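Glycosyltransferase Gtf1 (Streptococcus pneumoniae, PDB 4PQG) is a bacterial glycosyltransferase of the GT-B class, with two Rossmann-like domains and a long antiparallel beta-sheet extension, modelled here with UDP and NAG. Local coordinates at residues A[44-50]-A[68-74]; A[85-89]-A[131-135]; A[343-348]-A[373-378]. One frame throughout, in Å; residues are numbered along the deposited sequence.

Interaction 1. Residues A[44-50]-A[68-74]; sequences KFIFTDM and NQVIWLY
Residues 44-47 and 70-72 run parallel as neighbouring strands, their axes 4.6 Å apart, with Phe45 N, Ile71 N, Phe47 N and Leu73 N donating in turn across the gap. They are the two strands of a beta-alpha-beta unit in the N-terminal Rossmann-like sheet, and strand 70-72 is one of the sheet's two edge strands. Phe45, Val70, Phe47 and Trp72 point to one face, where helix 24-38 receives both phenylalanines. Ile46 and Ile71, beta-branched and so suited to extended strands, point to the other, onto Phe212 of helix 205-215; they lie side by side, Ile46 CG1 being 3.8 Å from Ile71 CB. Lys44 bends at chi2 (-70°), drapes its methylenes over Ile71 CD1 and gives NZ to Asn68 O at 3.1 Å. Where backbone pairing ends, the indole supplies a donor: Trp72 NE1 bonds Asp49 O at 2.8 Å, in both the ring plane and the carbonyl plane. Tyr74, whose OH is bonded to Glu192 and Lys205, has its ring held between two aliphatic groups, with Leu73 CD2 toward the rim of one face. On the opposite face the flexible thioether of Met50, folded at chi2 and chi3, sets CE 3.4 Å from the Tyr74 ring centroid, a CH-pi contact.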
# COMPACT_ATOMS: atom_id res chain seq x y z
N LYS A 44 11.47 6.99 9.86
CA LYS A 44 11.90 5.89 8.99
C LYS A 44 10.72 4.97 8.73
O LYS A 44 9.97 4.64 9.66
CB LYS A 44 13.04 5.09 9.62
CG LYS A 44 14.25 5.93 10.01
CD LYS A 44 15.02 6.44 8.80
CE LYS A 44 16.32 7.09 9.27
NZ LYS A 44 17.19 7.46 8.12
N PHE A 45 10.56 4.59 7.47
CA PHE A 45 9.55 3.62 7.07
C PHE A 45 10.23 2.33 6.66
O PHE A 45 10.95 2.26 5.67
CB PHE A 45 8.63 4.21 6.00
CG PHE A 45 7.83 5.39 6.51
CD1 PHE A 45 6.53 5.22 6.95
CD2 PHE A 45 8.41 6.65 6.60
CE1 PHE A 45 5.79 6.30 7.44
CE2 PHE A 45 7.70 7.73 7.10
CZ PHE A 45 6.39 7.56 7.53
N ILE A 46 10.04 1.32 7.50
CA ILE A 46 10.73 0.04 7.39
C ILE A 46 9.81 -0.94 6.66
O ILE A 46 8.65 -1.08 7.03
CB ILE A 46 11.03 -0.52 8.81
CG1 ILE A 46 11.97 0.44 9.57
CG2 ILE A 46 11.59 -1.94 8.73
CD1 ILE A 46 11.83 0.36 11.08
N PHE A 47 10.33 -1.59 5.63
CA PHE A 47 9.64 -2.70 4.97
C PHE A 47 10.41 -4.01 5.19
O PHE A 47 11.63 -4.06 4.99
CB PHE A 47 9.49 -2.40 3.48
CG PHE A 47 8.76 -1.11 3.22
CD1 PHE A 47 7.38 -1.09 3.07
CD2 PHE A 47 9.46 0.10 3.17
CE1 PHE A 47 6.70 0.10 2.86
CE2 PHE A 47 8.79 1.30 2.96
CZ PHE A 47 7.42 1.29 2.79
N THR A 48 9.69 -5.05 5.60
CA THR A 48 10.33 -6.32 6.01
C THR A 48 10.29 -7.44 4.97
O THR A 48 11.01 -8.45 5.11
CB THR A 48 9.76 -6.86 7.34
OG1 THR A 48 8.34 -7.04 7.21
CG2 THR A 48 10.05 -5.90 8.50
N ASP A 49 9.44 -7.27 3.94
CA ASP A 49 9.35 -8.24 2.85
C ASP A 49 10.59 -8.25 1.99
O ASP A 49 11.24 -7.23 1.79
CB ASP A 49 8.16 -7.95 1.93
CG ASP A 49 6.83 -8.38 2.51
OD1 ASP A 49 6.76 -8.95 3.63
OD2 ASP A 49 5.82 -8.14 1.83
N MET A 50 10.90 -9.42 1.45
CA MET A 50 11.92 -9.54 0.41
C MET A 50 11.33 -8.97 -0.90
O MET A 50 10.34 -9.48 -1.43
CB MET A 50 12.34 -11.01 0.27
CG MET A 50 13.30 -11.28 -0.90
SD MET A 50 14.89 -10.48 -0.61
CE MET A 50 15.51 -11.41 0.80
N ASN A 68 15.83 9.11 2.20
CA ASN A 68 16.35 9.04 3.57
C ASN A 68 15.27 8.73 4.61
O ASN A 68 15.57 8.63 5.79
CB ASN A 68 17.15 10.30 3.93
CG ASN A 68 16.30 11.55 3.98
OD1 ASN A 68 15.09 11.50 4.27
ND2 ASN A 68 16.92 12.69 3.70
N GLN A 69 14.03 8.58 4.18
CA GLN A 69 12.97 8.07 5.06
C GLN A 69 12.79 6.54 4.94
O GLN A 69 11.93 5.96 5.62
CB GLN A 69 11.65 8.76 4.72
CG GLN A 69 11.48 10.15 5.29
CD GLN A 69 10.20 10.81 4.81
OE1 GLN A 69 9.91 10.84 3.61
NE2 GLN A 69 9.42 11.34 5.75
N VAL A 70 13.57 5.88 4.08
CA VAL A 70 13.29 4.48 3.75
C VAL A 70 14.31 3.51 4.35
O VAL A 70 15.51 3.69 4.16
CB VAL A 70 13.20 4.27 2.22
CG1 VAL A 70 13.07 2.79 1.87
CG2 VAL A 70 12.03 5.07 1.67
N ILE A 71 13.82 2.51 5.07
CA ILE A 71 14.64 1.36 5.50
C ILE A 71 14.06 0.06 4.91
O ILE A 71 12.86 -0.21 5.04
CB ILE A 71 14.72 1.23 7.04
CG1 ILE A 71 15.56 2.38 7.61
CG2 ILE A 71 15.36 -0.11 7.42
CD1 ILE A 71 15.58 2.48 9.12
N TRP A 72 14.91 -0.70 4.24
CA TRP A 72 14.56 -2.03 3.78
C TRP A 72 15.33 -2.99 4.63
O TRP A 72 16.55 -2.87 4.75
CB TRP A 72 14.87 -2.22 2.29
CG TRP A 72 14.55 -3.61 1.76
CD1 TRP A 72 13.48 -4.44 2.11
CD2 TRP A 72 15.30 -4.38 0.76
NE1 TRP A 72 13.53 -5.62 1.43
CE2 TRP A 72 14.59 -5.65 0.60
CE3 TRP A 72 16.45 -4.15 0.02
CZ2 TRP A 72 15.03 -6.63 -0.28
CZ3 TRP A 72 16.88 -5.14 -0.86
CH2 TRP A 72 16.19 -6.36 -0.99
N LEU A 73 14.60 -3.89 5.29
CA LEU A 73 15.21 -4.84 6.23
C LEU A 73 16.53 -5.46 5.72
O LEU A 73 17.55 -5.47 6.44
CB LEU A 73 14.20 -5.94 6.60
CG LEU A 73 14.69 -7.20 7.32
CD1 LEU A 73 15.17 -6.89 8.74
CD2 LEU A 73 13.60 -8.28 7.35
N TYR A 74 16.52 -5.99 4.50
CA TYR A 74 17.65 -6.80 4.00
C TYR A 74 18.88 -5.95 3.63
O TYR A 74 20.02 -6.40 3.71
CB TYR A 74 17.19 -7.69 2.84
CG TYR A 74 16.15 -8.70 3.29
CD1 TYR A 74 16.55 -9.94 3.79
CD2 TYR A 74 14.78 -8.40 3.24
CE1 TYR A 74 15.61 -10.88 4.21
CE2 TYR A 74 13.83 -9.32 3.67
CZ TYR A 74 14.26 -10.54 4.17
OH TYR A 74 13.36 -11.47 4.62

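Interaction 2. Residues A[85-89]-A[131-135]; sequences TSVTV and DLVQH
Thr88 lies against the flat carboxylate of Asp131, with CB and CG2 both on the same side of its plane. Thr88 CG2 is 3.7 Å from Asp131 OD1, and CB is a similar distance from OD2, so the two short side chains run alongside each other, pointing the same way. This is contact through carbons, because the threonine hydroxyl is engaged elsewhere: chi1 of 61° places OG1 between the backbone N and the carbonyl carbon, where it caps a backbone N of the helix that starts at Val89. Threonine suits this N-cap position, and Asp91 OD2 accepts from Thr88 N as in a capping box.

The backbones meet in a single bridge between Thr88 and Leu132. On one side of it Val133 N donates to Val87 O at 2.8 Å, nearly straight (162°); on the other Val89 N makes a weak bond to Asp131 O. Branched aliphatic residues fill the space around the bridge. Val89 CG2 meets Val133 CG2 at 3.6 Å, while Leu132 lays CD2 against Ser86 O and CD1 against Thr85 O. Thr85 presses its methyl CG2 to 3.2 Å from Val133 O, a buried carbonyl without a hydrogen-bond partner in the model; the hydroxyl of Thr85 is bonded to Phe150 O and Asn55 ND2.

The contact thus fastens the loop leading into helix 89-93 to the start of strand 133-140 in the extended antiparallel sheet, where Val133 touches Val92 of that helix and Cys123 and Leu125 of strand 119-125.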
# COMPACT_ATOMS: atom_id res chain seq x y z
N THR A 85 18.21 2.73 -9.48
CA THR A 85 19.09 1.93 -10.34
C THR A 85 19.79 2.86 -11.32
O THR A 85 19.15 3.64 -12.01
CB THR A 85 18.33 0.82 -11.11
OG1 THR A 85 17.79 -0.14 -10.18
CG2 THR A 85 19.26 0.10 -12.08
N SER A 86 21.13 2.79 -11.35
CA SER A 86 21.91 3.57 -12.31
C SER A 86 22.96 2.72 -13.02
O SER A 86 23.67 3.21 -13.90
CB SER A 86 22.55 4.78 -11.64
OG SER A 86 23.32 4.38 -10.52
N VAL A 87 23.03 1.44 -12.67
CA VAL A 87 23.90 0.48 -13.35
C VAL A 87 23.45 0.26 -14.81
O VAL A 87 22.27 0.06 -15.07
CB VAL A 87 23.94 -0.84 -12.56
CG1 VAL A 87 24.61 -1.94 -13.36
CG2 VAL A 87 24.65 -0.64 -11.23
N THR A 88 24.41 0.27 -15.74
CA THR A 88 24.13 0.08 -17.17
C THR A 88 24.37 -1.36 -17.62
O THR A 88 24.95 -2.15 -16.89
CB THR A 88 25.02 0.97 -18.05
OG1 THR A 88 26.39 0.63 -17.83
CG2 THR A 88 24.80 2.44 -17.74
N VAL A 89 23.94 -1.68 -18.85
CA VAL A 89 24.24 -2.98 -19.46
C VAL A 89 25.73 -3.31 -19.43
O VAL A 89 26.12 -4.45 -19.16
CB VAL A 89 23.72 -3.06 -20.91
CG1 VAL A 89 24.08 -4.39 -21.54
CG2 VAL A 89 22.20 -2.89 -20.93
N ASP A 131 19.39 2.17 -21.05
CA ASP A 131 20.27 1.03 -20.80
C ASP A 131 20.52 0.75 -19.30
O ASP A 131 21.50 0.09 -18.94
CB ASP A 131 21.59 1.16 -21.60
CG ASP A 131 22.54 2.19 -21.01
OD1 ASP A 131 22.13 3.03 -20.17
OD2 ASP A 131 23.73 2.16 -21.40
N LEU A 132 19.64 1.25 -18.43
CA LEU A 132 19.72 0.98 -16.99
C LEU A 132 19.19 -0.43 -16.68
O LEU A 132 18.13 -0.82 -17.20
CB LEU A 132 18.98 2.05 -16.18
CG LEU A 132 19.37 3.53 -16.42
CD1 LEU A 132 18.47 4.48 -15.64
CD2 LEU A 132 20.84 3.80 -16.08
N VAL A 133 19.91 -1.19 -15.85
CA VAL A 133 19.58 -2.60 -15.61
C VAL A 133 19.26 -2.87 -14.14
O VAL A 133 20.11 -2.72 -13.27
CB VAL A 133 20.70 -3.55 -16.07
CG1 VAL A 133 20.29 -5.01 -15.85
CG2 VAL A 133 21.03 -3.32 -17.54
N GLN A 134 18.02 -3.29 -13.89
CA GLN A 134 17.47 -3.48 -12.54
C GLN A 134 18.00 -4.80 -11.98
O GLN A 134 18.41 -4.86 -10.83
CB GLN A 134 15.92 -3.43 -12.58
CG GLN A 134 15.19 -3.62 -11.26
CD GLN A 134 14.96 -5.10 -10.91
OE1 GLN A 134 14.72 -5.93 -11.81
NE2 GLN A 134 15.03 -5.43 -9.62
N HIS A 135 17.97 -5.85 -12.80
CA HIS A 135 18.57 -7.14 -12.44
C HIS A 135 18.93 -7.93 -13.67
O HIS A 135 18.46 -7.62 -14.77
CB HIS A 135 17.68 -7.93 -11.48
CG HIS A 135 16.52 -8.65 -12.12
ND1 HIS A 135 15.35 -8.05 -12.37
CD2 HIS A 135 16.37 -9.99 -12.50
CE1 HIS A 135 14.49 -8.94 -12.90
NE2 HIS A 135 15.11 -10.13 -12.97

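Interaction 3. Residues A[343-348]-A[373-378]; sequences IDWLVK and LLREII
Ile343, Asp344, Val347 and Lys348 face Leu373, Leu374, Ile377 and Ile378 across two nearly parallel helices, 14° apart in direction with axes 10.0 Å from each other. Both are crossover helices of the C-terminal Rossmann-like domain of the GT-B fold, on one face of its parallel sheet and joined through strand 361-365. The apolar contacts come first. Beta-branched Val347 reaches over with CG1, anti to its own N (chi1 171°), to touch Ile377 CG2 at 3.7 Å and Ile378 CG1 at 4.0 Å. Farther toward the N-terminal ends, Leu374 spreads its methyls: CD1 meets Ile343 CG2 at 3.9 Å, at about a right angle, and CD2 nestles 3.6 Å from Asp344 N. Beneath this layer Val347 and Ile378 both rest on Ile387 of strand 387-391.

Charged residues join in through their carbon atoms. Lys348 crosses Ile377 with its extended chain, CG near CG2 and CE near CD1, and carries NZ on to a salt bridge with Glu458; a long aliphatic stem with a charged end fits this partly exposed border. Asp344 crosses Leu373 at a slant, its CB and CG both near Leu373 CD2, while its CB lies 3.5 Å from Ile377 CD1.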
# COMPACT_ATOMS: atom_id res chain seq x y z
N ILE A 343 -16.78 -3.42 -7.29
CA ILE A 343 -16.88 -2.52 -8.44
C ILE A 343 -17.86 -3.08 -9.48
O ILE A 343 -18.49 -2.31 -10.21
CB ILE A 343 -15.51 -2.16 -9.02
CG1 ILE A 343 -14.67 -1.42 -7.97
CG2 ILE A 343 -15.65 -1.27 -10.25
CD1 ILE A 343 -13.21 -1.27 -8.35
N ASP A 344 -18.02 -4.40 -9.50
CA ASP A 344 -18.96 -5.02 -10.45
C ASP A 344 -20.39 -4.53 -10.26
O ASP A 344 -21.10 -4.32 -11.24
CB ASP A 344 -18.87 -6.55 -10.43
CG ASP A 344 -19.10 -7.14 -9.05
OD1 ASP A 344 -18.43 -6.68 -8.11
OD2 ASP A 344 -19.95 -8.06 -8.93
N TRP A 345 -20.79 -4.33 -9.01
CA TRP A 345 -22.08 -3.71 -8.71
C TRP A 345 -22.18 -2.33 -9.28
O TRP A 345 -23.24 -1.97 -9.83
CB TRP A 345 -22.36 -3.70 -7.21
CG TRP A 345 -22.43 -5.06 -6.57
CD1 TRP A 345 -22.57 -6.30 -7.20
CD2 TRP A 345 -22.43 -5.38 -5.13
NE1 TRP A 345 -22.61 -7.31 -6.28
CE2 TRP A 345 -22.53 -6.84 -5.03
CE3 TRP A 345 -22.32 -4.63 -3.96
CZ2 TRP A 345 -22.54 -7.50 -3.80
CZ3 TRP A 345 -22.31 -5.30 -2.73
CH2 TRP A 345 -22.43 -6.70 -2.66
N LEU A 346 -21.11 -1.54 -9.19
CA LEU A 346 -21.12 -0.19 -9.78
C LEU A 346 -21.23 -0.22 -11.30
O LEU A 346 -21.96 0.60 -11.88
CB LEU A 346 -19.86 0.61 -9.39
CG LEU A 346 -19.68 0.90 -7.90
CD1 LEU A 346 -18.39 1.68 -7.70
CD2 LEU A 346 -20.88 1.69 -7.37
N VAL A 347 -20.49 -1.12 -11.94
CA VAL A 347 -20.54 -1.22 -13.39
C VAL A 347 -21.98 -1.52 -13.85
O VAL A 347 -22.51 -0.81 -14.72
CB VAL A 347 -19.52 -2.25 -13.95
CG1 VAL A 347 -19.74 -2.50 -15.43
CG2 VAL A 347 -18.09 -1.76 -13.73
N LYS A 348 -22.60 -2.54 -13.26
CA LYS A 348 -24.01 -2.89 -13.56
C LYS A 348 -25.02 -1.75 -13.29
O LYS A 348 -25.99 -1.56 -14.04
CB LYS A 348 -24.42 -4.17 -12.84
CG LYS A 348 -23.55 -5.36 -13.22
CD LYS A 348 -24.17 -6.68 -12.80
CE LYS A 348 -23.38 -7.84 -13.38
NZ LYS A 348 -24.12 -9.11 -13.16
N LEU A 373 -13.24 -10.00 -14.40
CA LEU A 373 -14.68 -9.89 -14.27
C LEU A 373 -15.21 -8.56 -14.83
O LEU A 373 -16.20 -8.55 -15.57
CB LEU A 373 -15.13 -10.11 -12.82
CG LEU A 373 -16.62 -9.87 -12.50
CD1 LEU A 373 -17.52 -10.75 -13.36
CD2 LEU A 373 -16.91 -10.11 -11.02
N LEU A 374 -14.54 -7.45 -14.51
CA LEU A 374 -15.02 -6.14 -14.92
C LEU A 374 -15.05 -5.97 -16.46
O LEU A 374 -16.03 -5.47 -17.01
CB LEU A 374 -14.21 -5.03 -14.25
CG LEU A 374 -14.24 -4.92 -12.73
CD1 LEU A 374 -13.44 -3.69 -12.30
CD2 LEU A 374 -15.66 -4.88 -12.16
N ARG A 375 -13.97 -6.39 -17.12
CA ARG A 375 -13.90 -6.44 -18.58
C ARG A 375 -15.00 -7.32 -19.19
O ARG A 375 -15.56 -6.98 -20.24
CB ARG A 375 -12.54 -6.97 -19.02
CG ARG A 375 -11.42 -5.96 -18.87
CD ARG A 375 -10.18 -6.36 -19.64
NE ARG A 375 -9.39 -7.37 -18.92
CZ ARG A 375 -8.38 -7.10 -18.10
NH1 ARG A 375 -7.74 -8.10 -17.51
NH2 ARG A 375 -7.99 -5.85 -17.86
N GLU A 376 -15.30 -8.44 -18.54
CA GLU A 376 -16.34 -9.35 -18.97
C GLU A 376 -17.74 -8.71 -18.93
O GLU A 376 -18.49 -8.80 -19.91
CB GLU A 376 -16.27 -10.64 -18.15
CG GLU A 376 -17.44 -11.59 -18.33
CD GLU A 376 -17.41 -12.71 -17.29
OE1 GLU A 376 -16.39 -13.43 -17.22
OE2 GLU A 376 -18.40 -12.87 -16.54
N ILE A 377 -18.07 -8.05 -17.82
CA ILE A 377 -19.33 -7.32 -17.67
C ILE A 377 -19.47 -6.22 -18.73
O ILE A 377 -20.52 -6.09 -19.38
CB ILE A 377 -19.50 -6.73 -16.25
CG1 ILE A 377 -19.48 -7.85 -15.21
CG2 ILE A 377 -20.80 -5.94 -16.14
CD1 ILE A 377 -19.35 -7.37 -13.78
N ILE A 378 -18.41 -5.43 -18.91
CA ILE A 378 -18.38 -4.36 -19.88
C ILE A 378 -18.57 -4.90 -21.31
O ILE A 378 -19.39 -4.36 -22.07
CB ILE A 378 -17.08 -3.54 -19.75
CG1 ILE A 378 -17.03 -2.86 -18.38
CG2 ILE A 378 -16.95 -2.50 -20.86
CD1 ILE A 378 -15.65 -2.36 -18.00

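Along the chain the three contacts follow in series, none nested in or crossing another. Interaction 1 comes first, closing a loop of 17 residues that holds helix 56-63 and finishing one edge of the N-terminal parallel sheet. The chain then leaves that sheet, and interaction 2 spans 41 residues, including strands 100-106, 109-114 and 119-125, to bind the outgoing loop to the antiparallel extension; its centre is about 22 Å from that of interaction 1. Much later, interaction 3 closes a 24-residue loop around strand 361-365 in the C-terminal domain. Its centre lies about 37 Å from that of interaction 1, on the opposite side of the chain's centre.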